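Local coordinates for ABC transporter, substrate-binding protein (PDB 4EDP) that probably captures a solute outside the cell membrane and delivers it to the partner permease of an ABC importer, at residues F54-K59 with I283-S288; A186-V191 with F202-A207; D192-N197 with F332-S337. All blocks are in the same frame, centred on the assembly; numbering follows the deposited sequence.

Contact 1: residues F54-K59 with I283-S288; sequences FEPFAK and INYALS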
loop_
_atom_site.group_PDB
_atom_site.type_symbol
_atom_site.label_atom_id
_atom_site.label_comp_id
_atom_site.label_asym_id
_atom_site.label_seq_id
_atom_site.Cartn_x
_atom_site.Cartn_y
_atom_site.Cartn_z
ATOM N N PHE A 54 -19.215 1.906 -8.554
ATOM C CA PHE A 54 -19.558 2.695 -9.718
ATOM C C PHE A 54 -21.027 2.834 -10.076
ATOM O O PHE A 54 -21.487 3.933 -10.370
ATOM C CB PHE A 54 -18.755 2.197 -10.909
ATOM C CG PHE A 54 -17.276 2.217 -10.663
ATOM C CD1 PHE A 54 -16.626 3.413 -10.414
ATOM C CD2 PHE A 54 -16.531 1.053 -10.694
ATOM C CE1 PHE A 54 -15.267 3.444 -10.177
ATOM C CE2 PHE A 54 -15.160 1.087 -10.471
ATOM C CZ PHE A 54 -14.535 2.285 -10.200
ATOM N N GLU A 55 -21.756 1.732 -10.065
ATOM C CA GLU A 55 -23.165 1.781 -10.437
ATOM C C GLU A 55 -24.004 2.702 -9.563
ATOM O O GLU A 55 -24.832 3.465 -10.088
ATOM C CB GLU A 55 -23.760 0.374 -10.470
ATOM C CG GLU A 55 -23.420 -0.420 -11.725
ATOM C CD GLU A 55 -24.160 0.074 -12.972
ATOM O OE1 GLU A 55 -24.724 1.195 -12.953
ATOM O OE2 GLU A 55 -24.189 -0.676 -13.981
ATOM N N PRO A 56 -23.811 2.644 -8.236
ATOM C CA PRO A 56 -24.627 3.531 -7.429
ATOM C C PRO A 56 -24.369 4.994 -7.756
ATOM O O PRO A 56 -25.312 5.782 -7.826
ATOM C CB PRO A 56 -24.216 3.176 -6.002
ATOM C CG PRO A 56 -23.798 1.757 -6.100
ATOM C CD PRO A 56 -23.076 1.676 -7.405
ATOM N N PHE A 57 -23.104 5.347 -7.977
ATOM C CA PHE A 57 -22.728 6.717 -8.330
ATOM C C PHE A 57 -23.379 7.097 -9.663
ATOM O O PHE A 57 -24.034 8.138 -9.778
ATOM C CB PHE A 57 -21.202 6.846 -8.429
ATOM C CG PHE A 57 -20.735 8.241 -8.742
ATOM C CD1 PHE A 57 -20.563 9.165 -7.732
ATOM C CD2 PHE A 57 -20.467 8.617 -10.043
ATOM C CE1 PHE A 57 -20.138 10.456 -8.014
ATOM C CE2 PHE A 57 -20.037 9.898 -10.340
ATOM C CZ PHE A 57 -19.875 10.824 -9.323
ATOM N N ALA A 58 -23.201 6.236 -10.658
ATOM C CA ALA A 58 -23.766 6.448 -11.997
ATOM C C ALA A 58 -25.271 6.707 -11.964
ATOM O O ALA A 58 -25.774 7.581 -12.675
ATOM C CB ALA A 58 -23.458 5.253 -12.887
ATOM N N LYS A 59 -25.990 5.934 -11.157
ATOM C CA LYS A 59 -27.438 6.080 -11.035
ATOM C C LYS A 59 -27.824 7.346 -10.281
ATOM O O LYS A 59 -28.803 8.016 -10.620
ATOM C CB LYS A 59 -28.051 4.867 -10.330
ATOM C CG LYS A 59 -27.975 3.563 -11.126
ATOM C CD LYS A 59 -28.734 2.437 -10.423
ATOM C CE LYS A 59 -28.748 1.145 -11.254
ATOM N NZ LYS A 59 -27.377 0.603 -11.501
ATOM N N ILE A 283 -14.594 11.589 -6.194
ATOM C CA ILE A 283 -13.564 11.385 -5.156
ATOM C C ILE A 283 -14.194 11.584 -3.786
ATOM O O ILE A 283 -13.967 10.796 -2.850
ATOM C CB ILE A 283 -12.328 12.285 -5.379
ATOM C CG1 ILE A 283 -11.633 11.894 -6.687
ATOM C CG2 ILE A 283 -11.343 12.199 -4.170
ATOM C CD1 ILE A 283 -10.374 12.717 -7.040
ATOM N N ASN A 284 -15.011 12.628 -3.663
ATOM C CA ASN A 284 -15.704 12.906 -2.410
ATOM C C ASN A 284 -16.598 11.725 -2.021
ATOM O O ASN A 284 -16.676 11.338 -0.850
ATOM C CB ASN A 284 -16.523 14.191 -2.509
ATOM C CG ASN A 284 -17.052 14.638 -1.170
ATOM O OD1 ASN A 284 -16.295 14.813 -0.218
ATOM N ND2 ASN A 284 -18.353 14.853 -1.094
ATOM N N TYR A 285 -17.252 11.131 -3.016
ATOM C CA TYR A 285 -18.085 9.952 -2.814
ATOM C C TYR A 285 -17.255 8.749 -2.354
ATOM O O TYR A 285 -17.637 8.044 -1.401
ATOM C CB TYR A 285 -18.821 9.660 -4.128
ATOM C CG TYR A 285 -19.422 8.288 -4.310
ATOM C CD1 TYR A 285 -20.689 7.975 -3.813
ATOM C CD2 TYR A 285 -18.759 7.330 -5.059
ATOM C CE1 TYR A 285 -21.260 6.701 -4.023
ATOM C CE2 TYR A 285 -19.311 6.071 -5.272
ATOM C CZ TYR A 285 -20.557 5.765 -4.748
ATOM O OH TYR A 285 -21.088 4.512 -4.970
ATOM N N ALA A 286 -16.105 8.534 -3.000
ATOM C CA ALA A 286 -15.231 7.398 -2.654
ATOM C C ALA A 286 -14.710 7.465 -1.200
ATOM O O ALA A 286 -14.417 6.428 -0.583
ATOM C CB ALA A 286 -14.063 7.295 -3.643
ATOM N N LEU A 287 -14.629 8.686 -0.669
ATOM C CA LEU A 287 -14.159 8.938 0.687
ATOM C C LEU A 287 -15.292 8.972 1.709
ATOM O O LEU A 287 -15.027 9.031 2.903
ATOM C CB LEU A 287 -13.383 10.274 0.752
ATOM C CG LEU A 287 -12.058 10.371 -0.020
ATOM C CD1 LEU A 287 -11.399 11.793 0.048
ATOM C CD2 LEU A 287 -11.086 9.318 0.473
ATOM N N SER A 288 -16.540 8.902 1.248
ATOM C CA SER A 288 -17.690 8.961 2.152
ATOM C C SER A 288 -17.741 7.749 3.085
ATOM O O SER A 288 -17.290 6.654 2.742
ATOM C CB SER A 288 -19.008 9.087 1.375
ATOM O OG SER A 288 -19.328 7.917 0.631
#
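One face of the Tyr285 ring is covered by Phe57, whose CB and CD1 both sit over it, each off its centre. CB is 4.1 Å from the ring centroid and 24° off the normal, and CD1 is 3.7 Å from Tyr285 CD2. The Phe57 ring itself meets Tyr285 obliquely, with centroids 5.2 Å apart and planes at 53°. Phe282 makes an edge-to-face pair with Phe57, and the His61 ring also meets it. Phe57 reaches across because its CG is anti to the backbone N (chi1 -178°), and Tyr285 turns the same way. The contact joins helix 46-61, early in a periplasmic-binding-protein type fold, to helix 276-286, more than 200 residues later; Phe57 also touches Ile65 of strand 65-69. Tyr285 OH passes beside the pyrrolidine of Pro56, 3.6 Å from its CB, and its hydrogen bond goes to the carbonyl of Val53. Proline has no N-H to give to the preceding turn, and the helix is kinked there. The backbone carbonyl O of Tyr285 accepts from both Ser288 N and Ser288 OG, the latter 2.6 Å away, on a lone pair.

Contact 2: residues A186-V191 with F202-A207; sequences AEKAGV and FKELEA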
loop_
_atom_site.group_PDB
_atom_site.type_symbol
_atom_site.label_atom_id
_atom_site.label_comp_id
_atom_site.label_asym_id
_atom_site.label_seq_id
_atom_site.Cartn_x
_atom_site.Cartn_y
_atom_site.Cartn_z
ATOM N N ALA A 186 16.886 1.261 7.938
ATOM C CA ALA A 186 17.328 2.602 8.335
ATOM C C ALA A 186 17.075 2.832 9.835
ATOM O O ALA A 186 17.896 3.466 10.507
ATOM C CB ALA A 186 16.626 3.692 7.528
ATOM N N GLU A 187 15.935 2.367 10.348
ATOM C CA GLU A 187 15.645 2.516 11.783
ATOM C C GLU A 187 16.700 1.793 12.612
ATOM O O GLU A 187 17.175 2.331 13.601
ATOM C CB GLU A 187 14.280 1.946 12.183
ATOM C CG GLU A 187 13.071 2.540 11.519
ATOM C CD GLU A 187 11.774 2.103 12.235
ATOM O OE1 GLU A 187 11.677 2.340 13.465
ATOM O OE2 GLU A 187 10.875 1.529 11.575
ATOM N N LYS A 188 17.031 0.575 12.202
ATOM C CA LYS A 188 18.048 -0.265 12.841
ATOM C C LYS A 188 19.385 0.487 12.848
ATOM O O LYS A 188 20.074 0.551 13.869
ATOM C CB LYS A 188 18.161 -1.568 12.048
ATOM C CG LYS A 188 19.248 -2.614 12.456
ATOM C CD LYS A 188 18.922 -3.363 13.717
ATOM C CE LYS A 188 19.887 -4.521 13.935
ATOM N NZ LYS A 188 21.296 -4.106 13.860
ATOM N N ALA A 189 19.735 1.098 11.719
ATOM C CA ALA A 189 20.989 1.874 11.625
ATOM C C ALA A 189 20.960 3.178 12.437
ATOM O O ALA A 189 22.007 3.709 12.845
ATOM C CB ALA A 189 21.272 2.200 10.149
ATOM N N GLY A 190 19.764 3.707 12.667
ATOM C CA GLY A 190 19.621 4.958 13.365
ATOM C C GLY A 190 19.943 6.166 12.489
ATOM O O GLY A 190 20.233 7.232 12.998
ATOM N N VAL A 191 19.886 6.001 11.168
ATOM C CA VAL A 191 20.130 7.106 10.243
ATOM C C VAL A 191 18.967 7.137 9.250
ATOM O O VAL A 191 18.757 6.179 8.512
ATOM C CB VAL A 191 21.471 6.965 9.469
ATOM C CG1 VAL A 191 21.634 8.108 8.431
ATOM C CG2 VAL A 191 22.662 6.926 10.432
ATOM N N PHE A 202 21.347 0.246 3.858
ATOM C CA PHE A 202 21.848 -0.853 3.049
ATOM C C PHE A 202 22.940 -1.643 3.751
ATOM O O PHE A 202 23.015 -2.866 3.550
ATOM C CB PHE A 202 22.170 -0.442 1.604
ATOM C CG PHE A 202 20.939 -0.321 0.751
ATOM C CD1 PHE A 202 20.306 -1.445 0.276
ATOM C CD2 PHE A 202 20.395 0.912 0.454
ATOM C CE1 PHE A 202 19.154 -1.347 -0.487
ATOM C CE2 PHE A 202 19.242 1.007 -0.301
ATOM C CZ PHE A 202 18.631 -0.128 -0.778
ATOM N N LYS A 203 23.734 -0.992 4.611
ATOM C CA LYS A 203 24.746 -1.706 5.386
ATOM C C LYS A 203 24.044 -2.635 6.383
ATOM O O LYS A 203 24.543 -3.737 6.659
ATOM C CB LYS A 203 25.703 -0.757 6.109
ATOM C CG LYS A 203 26.648 0.023 5.203
ATOM C CD LYS A 203 27.611 -0.878 4.434
ATOM C CE LYS A 203 28.627 -0.047 3.649
ATOM N NZ LYS A 203 29.628 -0.894 2.930
ATOM N N GLU A 204 22.897 -2.211 6.926
ATOM C CA GLU A 204 22.135 -3.076 7.842
ATOM C C GLU A 204 21.515 -4.234 7.057
ATOM O O GLU A 204 21.423 -5.348 7.564
ATOM C CB GLU A 204 21.075 -2.319 8.630
ATOM C CG GLU A 204 21.630 -1.355 9.656
ATOM C CD GLU A 204 22.349 -2.052 10.819
ATOM O OE1 GLU A 204 22.242 -3.281 10.987
ATOM O OE2 GLU A 204 23.013 -1.350 11.586
ATOM N N LEU A 205 21.094 -3.981 5.832
ATOM C CA LEU A 205 20.552 -5.060 4.990
ATOM C C LEU A 205 21.643 -6.103 4.700
ATOM O O LEU A 205 21.349 -7.305 4.663
ATOM C CB LEU A 205 19.907 -4.515 3.723
ATOM C CG LEU A 205 18.588 -3.754 3.950
ATOM C CD1 LEU A 205 18.154 -3.042 2.698
ATOM C CD2 LEU A 205 17.474 -4.721 4.425
ATOM N N GLU A 206 22.887 -5.666 4.475
ATOM C CA GLU A 206 23.985 -6.626 4.290
ATOM C C GLU A 206 24.086 -7.509 5.525
ATOM O O GLU A 206 24.282 -8.739 5.426
ATOM C CB GLU A 206 25.361 -5.942 4.106
ATOM C CG GLU A 206 25.526 -5.154 2.879
ATOM C CD GLU A 206 26.944 -4.587 2.732
ATOM O OE1 GLU A 206 27.723 -4.585 3.716
ATOM O OE2 GLU A 206 27.272 -4.148 1.617
ATOM N N ALA A 207 23.976 -6.879 6.697
ATOM C CA ALA A 207 24.076 -7.597 7.957
ATOM C C ALA A 207 22.932 -8.590 8.158
ATOM O O ALA A 207 23.079 -9.565 8.894
ATOM C CB ALA A 207 24.153 -6.627 9.137
#
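Glu204 lies against the last turn of helix 178-189, its methylene part packed on Ala189 and its carboxylate turned to Lys188. The packing is close on both. Glu204 CG rests 3.6 Å from Ala189 CB, and the CA atoms of Ala189 and Glu204 are 6.3 Å apart. The glutamate chain lies directly on the methyl of Ala189. Bent at chi2 (-67°), it runs along helix 178-189, across the direction of its own helix, and OE2 comes to lie beside Ala189 CA.

Lys188 crosses Glu204 at about a right angle and curls round the carboxylate through bends at chi2 and chi4, with its CG 3.4 Å from Glu204 OE1. Its NZ then donates to the same oxygen over 3.1 Å, a salt bridge in which the ammonium group stands 46° out of the carboxylate plane. The lysine also makes a cation-pi contact with Trp160, whose NE1 donates to the carbonyl of Glu204, so the indole ties both partners together. The buried flank is formed by Leu205, which touches Ala185, and by Phe202, which packs on Val182 and Trp342. On the solvent side Gly190 and Lys203 are exposed, and the lysine chain leads away from helix 178-189.

Gly190 takes a positive phi of 77° and turns the chain out of the helix. Val191 N bonds to Ala186 O, and Gly190 N bonds weakly to Glu187 O: a Schellman motif with Gly190 at C-prime, ending helix 178-189, which packs on helix 199-208 after the short helix 193-196 between them.

Contact 3: residues D192-N197 with F332-S337; sequences DVKTDN and FKFVNS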
loop_
_atom_site.group_PDB
_atom_site.type_symbol
_atom_site.label_atom_id
_atom_site.label_comp_id
_atom_site.label_asym_id
_atom_site.label_seq_id
_atom_site.Cartn_x
_atom_site.Cartn_y
_atom_site.Cartn_z
ATOM N N ASP A 192 18.222 8.241 9.221
ATOM C CA ASP A 192 17.081 8.381 8.310
ATOM C C ASP A 192 17.560 8.318 6.860
ATOM O O ASP A 192 18.615 8.835 6.551
ATOM C CB ASP A 192 16.384 9.716 8.509
ATOM C CG ASP A 192 15.082 9.807 7.730
ATOM O OD1 ASP A 192 14.091 9.137 8.127
ATOM O OD2 ASP A 192 15.027 10.560 6.735
ATOM N N VAL A 193 16.773 7.732 5.961
ATOM C CA VAL A 193 17.238 7.629 4.564
ATOM C C VAL A 193 17.422 9.002 3.900
ATOM O O VAL A 193 18.154 9.113 2.925
ATOM C CB VAL A 193 16.326 6.732 3.707
ATOM C CG1 VAL A 193 16.298 5.306 4.272
ATOM C CG2 VAL A 193 14.913 7.331 3.616
ATOM N N LYS A 194 16.766 10.043 4.410
ATOM C CA LYS A 194 16.936 11.368 3.800
ATOM C C LYS A 194 18.276 12.000 4.187
ATOM O O LYS A 194 18.703 12.977 3.574
ATOM C CB LYS A 194 15.784 12.310 4.140
ATOM C CG LYS A 194 14.460 11.901 3.533
ATOM C CD LYS A 194 13.369 12.902 3.827
ATOM C CE LYS A 194 12.093 12.550 3.091
ATOM N NZ LYS A 194 11.007 13.558 3.317
ATOM N N THR A 195 18.935 11.454 5.199
ATOM C CA THR A 195 20.233 11.973 5.623
ATOM C C THR A 195 21.379 11.472 4.758
ATOM O O THR A 195 22.294 12.224 4.424
ATOM C CB THR A 195 20.503 11.575 7.095
ATOM O OG1 THR A 195 19.513 12.205 7.932
ATOM C CG2 THR A 195 21.895 12.007 7.535
ATOM N N ASP A 196 21.330 10.190 4.394
ATOM C CA ASP A 196 22.409 9.583 3.620
ATOM C C ASP A 196 21.937 8.780 2.400
ATOM O O ASP A 196 22.661 7.908 1.903
ATOM C CB ASP A 196 23.222 8.671 4.537
ATOM C CG ASP A 196 22.442 7.420 4.994
ATOM O OD1 ASP A 196 21.210 7.317 4.743
ATOM O OD2 ASP A 196 23.069 6.542 5.633
ATOM N N ASN A 197 20.728 9.084 1.941
ATOM C CA ASN A 197 20.141 8.419 0.789
ATOM C C ASN A 197 19.988 6.900 0.974
ATOM O O ASN A 197 19.782 6.174 -0.002
ATOM C CB ASN A 197 20.923 8.805 -0.477
ATOM C CG ASN A 197 20.814 10.297 -0.780
ATOM O OD1 ASN A 197 19.741 10.882 -0.628
ATOM N ND2 ASN A 197 21.913 10.915 -1.215
ATOM N N PHE A 332 6.985 9.121 -0.899
ATOM C CA PHE A 332 7.317 8.618 -2.236
ATOM C C PHE A 332 7.936 9.630 -3.195
ATOM O O PHE A 332 8.565 9.250 -4.191
ATOM C CB PHE A 332 6.159 7.840 -2.838
ATOM C CG PHE A 332 6.065 6.476 -2.295
ATOM C CD1 PHE A 332 6.891 5.476 -2.786
ATOM C CD2 PHE A 332 5.209 6.183 -1.257
ATOM C CE1 PHE A 332 6.832 4.212 -2.272
ATOM C CE2 PHE A 332 5.151 4.935 -0.742
ATOM C CZ PHE A 332 5.966 3.940 -1.242
ATOM N N LYS A 333 7.787 10.915 -2.902
ATOM C CA LYS A 333 8.445 11.909 -3.716
ATOM C C LYS A 333 9.950 11.670 -3.527
ATOM O O LYS A 333 10.724 11.618 -4.497
ATOM C CB LYS A 333 8.068 13.330 -3.297
ATOM C CG LYS A 333 8.631 14.389 -4.238
ATOM C CD LYS A 333 8.156 15.801 -3.935
ATOM C CE LYS A 333 8.737 16.754 -4.977
ATOM N NZ LYS A 333 8.241 18.153 -4.863
ATOM N N PHE A 334 10.367 11.510 -2.274
ATOM C CA PHE A 334 11.772 11.259 -1.990
ATOM C C PHE A 334 12.229 9.874 -2.450
ATOM O O PHE A 334 13.230 9.754 -3.153
ATOM C CB PHE A 334 12.118 11.428 -0.508
ATOM C CG PHE A 334 13.545 11.075 -0.202
ATOM C CD1 PHE A 334 14.558 11.976 -0.463
ATOM C CD2 PHE A 334 13.877 9.806 0.246
ATOM C CE1 PHE A 334 15.889 11.626 -0.232
ATOM C CE2 PHE A 334 15.200 9.450 0.473
ATOM C CZ PHE A 334 16.198 10.352 0.239
ATOM N N VAL A 335 11.483 8.840 -2.084
ATOM C CA VAL A 335 11.852 7.467 -2.412
ATOM C C VAL A 335 11.969 7.242 -3.919
ATOM O O VAL A 335 12.934 6.630 -4.387
ATOM C CB VAL A 335 10.909 6.448 -1.726
ATOM C CG1 VAL A 335 11.076 5.045 -2.326
ATOM C CG2 VAL A 335 11.161 6.436 -0.179
ATOM N N ASN A 336 11.002 7.734 -4.685
ATOM C CA ASN A 336 11.077 7.564 -6.128
ATOM C C ASN A 336 12.310 8.260 -6.708
ATOM O O ASN A 336 12.842 7.797 -7.724
ATOM C CB ASN A 336 9.794 8.021 -6.829
ATOM C CG ASN A 336 8.654 7.041 -6.645
ATOM O OD1 ASN A 336 8.858 5.919 -6.180
ATOM N ND2 ASN A 336 7.446 7.457 -7.008
ATOM N N SER A 337 12.774 9.344 -6.077
ATOM C CA SER A 337 13.960 10.061 -6.562
ATOM C C SER A 337 15.253 9.256 -6.378
ATOM O O SER A 337 16.260 9.546 -7.030
ATOM C CB SER A 337 14.134 11.450 -5.902
ATOM O OG SER A 337 14.615 11.360 -4.560
#
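Apolar and CH-pi contacts converge on Phe334, whose ring projects from the first turn of helix 332-350 onto the short helix 193-196. Lys194 covers one face: its CG stands 3.7 Å from the ring centroid and 2° off the normal, practically over the middle of the ring. The straight lysine chain runs back over the phenylalanine, antiparallel to it, bringing CE to 3.8 Å from Phe334 CB. Val193 meets the ring toward its outer end, with CG2 3.8 Å from Phe334 CE2. With CG anti to the backbone N (chi1 176°), Phe334 reaches out beneath these side chains, which lie on the same side of its plane.

The long C-terminal helix is thereby fastened to a lobe of the two-lobed solute-binding protein, alongside helix 178-189, where Val193 also touches Glu183 and Ala186. An acetate ion, probably from the crystallisation liquor, is bound about 3 Å from the Val193 side chain.

Polar atoms meet the ring without hydrogen bonding to it. Val193 O approaches obliquely, 3.5 Å from Phe334 CZ. Asn197 OD1 lies at the ring edge in one of its two conformers, so this contact is doubtful.

Hydrogen bonds and a charge pair cluster at the two helix starts. Asp192 is the N-cap of helix 193-196, its OD2 accepting from Lys194 N at 2.9 Å, from above the carboxylate plane. The ammonium of Lys194 forms a salt bridge with Asp331, which also accepts from Phe334 N, so one aspartate grips both the lysine end and the backbone of the ring's residue. Further along, Ser337 OG donates to Phe334 O over 2.5 Å, in the carbonyl plane and on a lone pair.

Overall arrangement
Contacts 2 and 3 are neighbours, with centres 14 Å apart, and involve three successive helices, 178-189, 193-196 and 199-208; helix 332-350 supplies one side of contact 3 and packs against helix 199-208 as well. They touch directly: Ala186 CB lies 3.6 Å from Val193 CG1, and Val191 CG1 packs on Asp196 OD2. Contact 1 is remote, on the opposite side of the chain's centre, its centre 44 Å from that of contact 2. Contact 2 is a surface contact held by a salt bridge over a small apolar patch. Contacts 1 and 3 are partly buried and built on an aromatic ring covered on one face, by a phenylalanine or a lysine chain, joining parts far apart in sequence.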